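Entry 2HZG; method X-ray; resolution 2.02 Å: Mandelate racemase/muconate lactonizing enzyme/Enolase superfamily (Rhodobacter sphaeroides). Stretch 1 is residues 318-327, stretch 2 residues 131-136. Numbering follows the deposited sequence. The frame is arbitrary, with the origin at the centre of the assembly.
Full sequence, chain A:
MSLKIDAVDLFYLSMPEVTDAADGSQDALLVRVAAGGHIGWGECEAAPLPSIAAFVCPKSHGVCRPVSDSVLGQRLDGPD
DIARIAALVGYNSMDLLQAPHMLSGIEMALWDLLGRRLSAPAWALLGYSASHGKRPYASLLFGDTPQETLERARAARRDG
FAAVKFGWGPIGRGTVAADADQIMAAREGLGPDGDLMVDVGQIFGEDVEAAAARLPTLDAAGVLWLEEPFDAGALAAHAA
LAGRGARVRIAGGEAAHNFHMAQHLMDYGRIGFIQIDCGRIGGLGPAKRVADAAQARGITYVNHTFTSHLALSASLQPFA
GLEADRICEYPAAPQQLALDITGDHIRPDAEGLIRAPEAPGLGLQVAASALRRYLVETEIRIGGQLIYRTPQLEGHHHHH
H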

# COMPACT_ATOMS: atom_id res chain seq x y z
N PRO A 318 7.70 -14.47 15.19
CA PRO A 318 8.78 -14.48 14.19
C PRO A 318 10.21 -14.34 14.70
O PRO A 318 11.16 -14.55 13.93
CB PRO A 318 8.43 -13.27 13.31
CG PRO A 318 6.96 -13.02 13.58
CD PRO A 318 6.84 -13.28 15.02
N PHE A 319 10.39 -13.96 15.96
CA PHE A 319 11.74 -13.90 16.52
C PHE A 319 11.87 -14.66 17.84
O PHE A 319 12.83 -14.46 18.57
CB PHE A 319 12.31 -12.45 16.56
CG PHE A 319 11.72 -11.52 17.64
CD1 PHE A 319 12.57 -10.90 18.57
CD2 PHE A 319 10.36 -11.18 17.66
CE1 PHE A 319 12.08 -10.00 19.51
CE2 PHE A 319 9.85 -10.30 18.60
CZ PHE A 319 10.72 -9.69 19.55
N ALA A 320 10.91 -15.56 18.10
CA ALA A 320 10.89 -16.36 19.32
C ALA A 320 12.21 -17.12 19.50
O ALA A 320 12.77 -17.18 20.59
CB ALA A 320 9.72 -17.35 19.30
N GLY A 321 12.71 -17.70 18.42
CA GLY A 321 13.91 -18.54 18.49
C GLY A 321 15.21 -17.80 18.32
O GLY A 321 16.27 -18.42 18.32
N LEU A 322 15.14 -16.47 18.19
CA LEU A 322 16.35 -15.65 18.09
C LEU A 322 16.74 -15.10 19.46
O LEU A 322 16.29 -14.02 19.88
CB LEU A 322 16.17 -14.53 17.06
CG LEU A 322 15.74 -14.95 15.66
CD1 LEU A 322 15.68 -13.69 14.78
CD2 LEU A 322 16.68 -16.00 15.05
N GLU A 323 17.58 -15.86 20.16
CA GLU A 323 17.86 -15.59 21.55
C GLU A 323 18.44 -14.20 21.81
O GLU A 323 18.07 -13.57 22.79
CB GLU A 323 18.77 -16.66 22.13
CG GLU A 323 18.94 -16.52 23.64
CD GLU A 323 19.67 -17.68 24.27
OE1 GLU A 323 20.11 -18.61 23.54
OE2 GLU A 323 19.80 -17.67 25.51
N ALA A 324 19.32 -13.73 20.92
CA ALA A 324 20.02 -12.47 21.13
C ALA A 324 19.15 -11.24 20.84
O ALA A 324 19.42 -10.16 21.35
CB ALA A 324 21.34 -12.41 20.32
N ASP A 325 18.12 -11.41 20.01
CA ASP A 325 17.16 -10.33 19.78
C ASP A 325 16.19 -10.26 20.95
O ASP A 325 15.06 -10.73 20.89
CB ASP A 325 16.48 -10.47 18.42
CG ASP A 325 17.42 -10.09 17.27
OD1 ASP A 325 18.64 -9.98 17.49
OD2 ASP A 325 16.96 -9.88 16.15
N ARG A 326 16.68 -9.69 22.04
CA ARG A 326 16.06 -9.87 23.35
C ARG A 326 15.03 -8.83 23.73
O ARG A 326 14.27 -9.03 24.65
CB ARG A 326 17.12 -9.93 24.45
CG ARG A 326 18.01 -11.13 24.29
CD ARG A 326 18.66 -11.61 25.60
NE ARG A 326 19.37 -12.88 25.38
CZ ARG A 326 20.61 -12.98 24.89
NH1 ARG A 326 21.30 -11.88 24.57
NH2 ARG A 326 21.17 -14.18 24.72
N ILE A 327 15.01 -7.69 23.08
CA ILE A 327 14.00 -6.73 23.49
C ILE A 327 12.70 -6.90 22.67
O ILE A 327 12.75 -7.33 21.51
CB ILE A 327 14.52 -5.30 23.51
CG1 ILE A 327 14.33 -4.64 22.18
CG2 ILE A 327 16.01 -5.25 23.96
CD1 ILE A 327 13.89 -3.25 22.35
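Stretch 2, residues 131-136: SHGKRP

Stretch 2 (Ser 131 to Pro 136) runs in an extended conformation alongside stretch 1, in the same direction, so that Ala 320 lies by Ser 131, Glu 323 by His 132, Arg 326 by Lys 134 and Ile 327 by Arg 135, with CA-CA distances of 4.5, 5.6, 4.6 and 4.7 Å. Stretch 1 spends more residues over the same span because it folds through two type I turns, Phe 319 to Leu 322 and Leu 322 to Asp 325, before straightening at Ile 327. The contact buries 507 Å² between the stretches, both sides summed.

Lys 134 covers the most surface. Its CA-CB bond points sideways, but with chi1 and chi2 both m and the outer torsions t, the side chain reaches back along stretch 1 and brings its ammonium group among the carbonyls of the turns. Lys 134 NZ donates hydrogen bonds to Phe 319 O and to Asp 325 O, each at 2.9 Å; Leu 322 O is equally near Lys 134 NZ, at 2.9 Å, but poorly angled for a bond. The ammonium group thus ties together the start of the first turn and the end of the second. Lys 134 CE lies over one face of the Phe 319 ring, 3.6 Å from Phe 319 CE1 and 4.0 Å from the ring centroid. Water 2 accepts from Lys 134 NZ (2.9 Å) and donates to Gly 133 O (2.9 Å) and Glu 323 O (2.6 Å), so that one water bridges both stretches.

His 132 is the second anchor. Its backbone N donates to Ala 320 O at 2.9 Å with an almost linear N-H...O angle of 174°, while its CA-CB bond points toward stretch 1 (chi1 m). One face of the imidazole receives Glu 323 CB, 3.7 Å from the ring centroid and 12° off the normal; the edge meets the backbone of the first turn, with His 132 CD2 3.5 Å from Gly 321 O. Water 1 joins His 132 NE2 (2.8 Å) to Gly 321 O (3.1 Å).

Ala 320 fits against Ser 131, its CB 3.9 Å from Ser 131 OG.

At the far end the pairing becomes a parallel beta bridge between Ile 327 and Arg 135, whose CB atoms lie on the same face of the sheet. Arg 135 N donates to Arg 326 O over a short 2.6 Å, and CA-H...O contacts accompany it: Lys 134 CA to Arg 326 O at 3.1 Å and Ile 327 CA to Arg 135 O at 3.4 Å.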

# COMPACT_ATOMS: atom_id res chain seq x y z
N SER A 131 11.37 -20.96 22.31
CA SER A 131 10.86 -19.60 22.49
C SER A 131 11.60 -18.94 23.66
O SER A 131 11.39 -19.27 24.83
CB SER A 131 9.36 -19.60 22.73
OG SER A 131 8.88 -18.30 23.00
N HIS A 132 12.46 -17.99 23.32
CA HIS A 132 13.35 -17.35 24.29
C HIS A 132 12.72 -16.12 24.93
O HIS A 132 11.89 -15.42 24.32
CB HIS A 132 14.66 -16.97 23.59
CG HIS A 132 15.42 -18.15 23.06
ND1 HIS A 132 16.04 -19.06 23.89
CD2 HIS A 132 15.67 -18.57 21.80
CE1 HIS A 132 16.63 -20.00 23.16
NE2 HIS A 132 16.42 -19.71 21.88
N GLY A 133 13.14 -15.85 26.17
CA GLY A 133 12.68 -14.70 26.92
C GLY A 133 13.07 -13.38 26.29
O GLY A 133 14.20 -13.19 25.83
N LYS A 134 12.10 -12.48 26.23
CA LYS A 134 12.32 -11.13 25.73
C LYS A 134 12.10 -10.15 26.85
O LYS A 134 11.20 -10.31 27.67
CB LYS A 134 11.37 -10.80 24.57
CG LYS A 134 11.28 -11.88 23.49
CD LYS A 134 12.56 -11.94 22.67
CE LYS A 134 12.44 -12.98 21.57
NZ LYS A 134 13.79 -13.28 21.05
N ARG A 135 12.91 -9.10 26.86
CA ARG A 135 12.82 -8.06 27.86
C ARG A 135 11.89 -6.95 27.33
O ARG A 135 12.26 -6.23 26.39
CB ARG A 135 14.24 -7.55 28.18
CG ARG A 135 14.29 -6.37 29.14
CD ARG A 135 14.00 -6.79 30.58
NE ARG A 135 14.92 -7.83 31.04
CZ ARG A 135 14.80 -8.49 32.20
NH1 ARG A 135 13.80 -8.22 33.03
NH2 ARG A 135 15.69 -9.42 32.51
N PRO A 136 10.69 -6.81 27.93
CA PRO A 136 9.66 -5.90 27.40
C PRO A 136 9.97 -4.44 27.73
O PRO A 136 10.33 -4.11 28.87
CB PRO A 136 8.38 -6.36 28.12
CG PRO A 136 8.88 -6.92 29.46
CD PRO A 136 10.24 -7.52 29.15
O HOH W 1 16.99 -21.12 19.56
O HOH W 2 15.48 -13.78 23.29
O HOH W 3 16.67 -13.70 27.02